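Local atomic coordinates of nitrilotriacetate monooxygenase (Burkholderia pseudomallei, PDB entry 3SDO), a protein that probably acts as a flavin-dependent monooxygenase of the bacterial luciferase-like class, using FMN and molecular oxygen to oxidise its substrate. Residues A229-S238 with A260-P271. Sequence-based numbering, arbitrary orientation.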
# COMPACT_ATOMS: atom_id res chain seq x y z
N ALA A 229 -12.79 -15.14 -14.42
CA ALA A 229 -11.49 -15.78 -14.12
C ALA A 229 -10.88 -16.42 -15.36
O ALA A 229 -9.70 -16.25 -15.65
CB ALA A 229 -11.63 -16.81 -12.99
N GLY A 230 -11.71 -17.16 -16.10
CA GLY A 230 -11.30 -17.79 -17.36
C GLY A 230 -10.82 -16.81 -18.42
O GLY A 230 -9.85 -17.08 -19.14
N ARG A 231 -11.47 -15.64 -18.49
CA ARG A 231 -11.11 -14.62 -19.46
C ARG A 231 -9.91 -13.78 -19.06
O ARG A 231 -9.27 -13.18 -19.93
CB ARG A 231 -12.27 -13.66 -19.69
CG ARG A 231 -13.40 -14.28 -20.52
CD ARG A 231 -14.71 -13.57 -20.28
NE ARG A 231 -14.56 -12.12 -20.30
CZ ARG A 231 -15.21 -11.27 -19.49
NH1 ARG A 231 -16.07 -11.69 -18.56
NH2 ARG A 231 -14.99 -9.96 -19.61
N SER A 232 -9.61 -13.70 -17.75
CA SER A 232 -8.63 -12.68 -17.29
C SER A 232 -7.71 -13.04 -16.12
O SER A 232 -6.78 -12.30 -15.84
CB SER A 232 -9.36 -11.36 -16.97
OG SER A 232 -10.16 -11.48 -15.78
N ALA A 233 -7.91 -14.17 -15.45
CA ALA A 233 -7.02 -14.51 -14.31
C ALA A 233 -5.81 -15.33 -14.74
O ALA A 233 -5.91 -16.16 -15.65
CB ALA A 233 -7.81 -15.24 -13.25
N ASP A 234 -4.68 -15.12 -14.06
CA ASP A 234 -3.50 -15.99 -14.15
C ASP A 234 -3.56 -17.10 -13.11
O ASP A 234 -2.98 -18.17 -13.30
CB ASP A 234 -2.22 -15.19 -13.93
CG ASP A 234 -2.05 -14.10 -14.96
OD1 ASP A 234 -2.07 -14.43 -16.16
OD2 ASP A 234 -1.87 -12.93 -14.58
N ALA A 235 -4.23 -16.82 -12.00
CA ALA A 235 -4.32 -17.75 -10.88
C ALA A 235 -5.65 -17.51 -10.18
O ALA A 235 -6.09 -16.37 -10.06
CB ALA A 235 -3.17 -17.55 -9.91
N VAL A 236 -6.31 -18.58 -9.77
CA VAL A 236 -7.62 -18.53 -9.22
C VAL A 236 -7.62 -19.32 -7.95
O VAL A 236 -7.09 -20.42 -7.90
CB VAL A 236 -8.66 -19.12 -10.21
CG1 VAL A 236 -10.08 -18.99 -9.64
CG2 VAL A 236 -8.54 -18.43 -11.59
N PHE A 237 -8.19 -18.76 -6.90
CA PHE A 237 -8.32 -19.50 -5.68
C PHE A 237 -9.76 -19.66 -5.21
O PHE A 237 -10.70 -19.17 -5.84
CB PHE A 237 -7.37 -18.95 -4.62
CG PHE A 237 -7.59 -17.55 -4.25
CD1 PHE A 237 -8.39 -17.22 -3.16
CD2 PHE A 237 -6.97 -16.54 -4.95
CE1 PHE A 237 -8.58 -15.88 -2.78
CE2 PHE A 237 -7.15 -15.22 -4.60
CZ PHE A 237 -7.97 -14.89 -3.51
N SER A 238 -9.90 -20.42 -4.13
CA SER A 238 -11.18 -20.63 -3.47
C SER A 238 -10.97 -20.81 -1.97
O SER A 238 -9.83 -20.94 -1.49
CB SER A 238 -11.81 -21.92 -3.98
OG SER A 238 -11.03 -23.00 -3.50
N ALA A 260 -12.35 -18.77 -23.76
CA ALA A 260 -11.86 -17.41 -24.03
C ALA A 260 -10.66 -17.37 -24.98
O ALA A 260 -10.12 -16.29 -25.23
CB ALA A 260 -11.51 -16.67 -22.71
N GLY A 261 -10.23 -18.53 -25.50
CA GLY A 261 -9.09 -18.60 -26.40
C GLY A 261 -7.75 -18.53 -25.67
O GLY A 261 -6.72 -18.27 -26.29
N ARG A 262 -7.75 -18.78 -24.37
CA ARG A 262 -6.52 -18.77 -23.60
C ARG A 262 -6.02 -20.19 -23.38
O ARG A 262 -6.76 -21.16 -23.53
CB ARG A 262 -6.72 -18.05 -22.27
CG ARG A 262 -7.12 -16.58 -22.39
CD ARG A 262 -7.45 -15.99 -21.04
NE ARG A 262 -6.25 -15.79 -20.23
CZ ARG A 262 -6.16 -15.93 -18.91
NH1 ARG A 262 -7.19 -16.31 -18.15
NH2 ARG A 262 -5.00 -15.68 -18.33
N ASN A 263 -4.76 -20.32 -23.01
CA ASN A 263 -4.17 -21.62 -22.73
C ASN A 263 -4.42 -21.93 -21.25
O ASN A 263 -3.89 -21.23 -20.38
CB ASN A 263 -2.67 -21.58 -23.05
CG ASN A 263 -1.98 -22.90 -22.80
OD1 ASN A 263 -2.57 -23.81 -22.20
ND2 ASN A 263 -0.72 -23.02 -23.25
N PRO A 264 -5.25 -22.96 -20.95
CA PRO A 264 -5.62 -23.24 -19.55
C PRO A 264 -4.46 -23.72 -18.69
O PRO A 264 -4.54 -23.66 -17.46
CB PRO A 264 -6.67 -24.34 -19.68
CG PRO A 264 -6.48 -24.95 -21.01
CD PRO A 264 -5.90 -23.90 -21.89
N ASP A 265 -3.39 -24.19 -19.33
CA ASP A 265 -2.15 -24.58 -18.67
C ASP A 265 -1.57 -23.39 -17.86
O ASP A 265 -0.88 -23.59 -16.88
CB ASP A 265 -1.16 -25.04 -19.78
CG ASP A 265 0.13 -25.68 -19.26
OD1 ASP A 265 0.19 -26.13 -18.11
OD2 ASP A 265 1.09 -25.76 -20.09
N HIS A 266 -1.87 -22.16 -18.28
CA HIS A 266 -1.32 -20.97 -17.62
C HIS A 266 -2.37 -20.26 -16.77
O HIS A 266 -2.19 -19.09 -16.42
CB HIS A 266 -0.75 -20.01 -18.65
CG HIS A 266 0.28 -20.63 -19.53
ND1 HIS A 266 1.28 -21.45 -19.03
CD2 HIS A 266 0.47 -20.57 -20.87
CE1 HIS A 266 2.02 -21.87 -20.03
NE2 HIS A 266 1.56 -21.37 -21.15
N VAL A 267 -3.45 -20.95 -16.44
CA VAL A 267 -4.40 -20.43 -15.46
C VAL A 267 -4.35 -21.38 -14.30
O VAL A 267 -4.93 -22.47 -14.35
CB VAL A 267 -5.82 -20.37 -15.99
CG1 VAL A 267 -6.76 -19.76 -14.89
CG2 VAL A 267 -5.85 -19.61 -17.34
N LYS A 268 -3.63 -20.97 -13.26
CA LYS A 268 -3.37 -21.84 -12.12
C LYS A 268 -4.56 -21.86 -11.15
O LYS A 268 -5.13 -20.81 -10.82
CB LYS A 268 -2.12 -21.37 -11.38
CG LYS A 268 -0.87 -21.18 -12.26
CD LYS A 268 -0.41 -22.49 -12.91
CE LYS A 268 0.94 -22.26 -13.55
NZ LYS A 268 1.52 -23.43 -14.23
N VAL A 269 -4.92 -23.03 -10.66
CA VAL A 269 -6.02 -23.15 -9.69
C VAL A 269 -5.47 -23.60 -8.34
O VAL A 269 -4.87 -24.67 -8.23
CB VAL A 269 -7.10 -24.11 -10.18
CG1 VAL A 269 -8.15 -24.35 -9.11
CG2 VAL A 269 -7.76 -23.58 -11.48
N PHE A 270 -5.70 -22.77 -7.32
CA PHE A 270 -5.14 -22.93 -5.98
C PHE A 270 -6.23 -22.94 -4.90
O PHE A 270 -6.59 -21.89 -4.35
CB PHE A 270 -4.16 -21.77 -5.70
CG PHE A 270 -2.95 -21.74 -6.64
CD1 PHE A 270 -2.42 -22.91 -7.19
CD2 PHE A 270 -2.34 -20.55 -6.94
CE1 PHE A 270 -1.29 -22.86 -8.03
CE2 PHE A 270 -1.22 -20.50 -7.73
CZ PHE A 270 -0.69 -21.62 -8.29
N PRO A 271 -6.79 -24.11 -4.59
CA PRO A 271 -7.79 -24.08 -3.52
C PRO A 271 -7.14 -23.80 -2.18
O PRO A 271 -5.97 -24.13 -1.99
CB PRO A 271 -8.39 -25.49 -3.53
CG PRO A 271 -7.61 -26.27 -4.45
CD PRO A 271 -6.59 -25.45 -5.14
O HOH W 1 -1.70 -16.74 -17.63
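R262 reaches across to the C-terminal end of helix 223-232 and takes up one carbonyl of its last turn, that of G230, and one from the loop just after it, that of A233, both at the edge of its guanidinium group. Its NH1 and NH2 converge end-on upon A233 O, at 2.8 and 2.9 Å, both from the same face of that carbonyl's plane, while NH1 also donates to G230 O at 2.9 Å in a nearly straight bond (170°). Both oxygens lie in the guanidinium plane, which fixes the rotation of the group; the bend at chi3 (73°) turns the guanidinium out of the line of the extended first part of the chain. The positive charge lies at the C-terminal end of helix 223-232, where it would probably interact favourably with the helix dipole. The carboxylate of D234 adds a long salt bridge, OD1 to NH2 at 3.9 Å, its plane turned 66° from the guanidinium. A water donates to the same OD1 and to H266 O, whereas OD2 accepts from I216 N.

Past this cluster of polar contacts the two chains pair as parallel strands: K268 N donates to D234 O, V236 N to K268 O at 2.7 Å, and F270 N to V236 O. V236 CG2 packs on V267 CG1 at 4.0 Å within the buried interior, and on the other face A235 CB meets F270 CE2. Packing is sparser toward solvent, where A260 CB rests on CG and CA of the exposed R231.

Together the segments close a right-handed beta-alpha-beta unit of the TIM barrel: strand 235-238 lies between strands 215-218 and 268-277, and the connecting helix 243-259 covers V236, V267 and V269 through F249, V253, A257 and Y250.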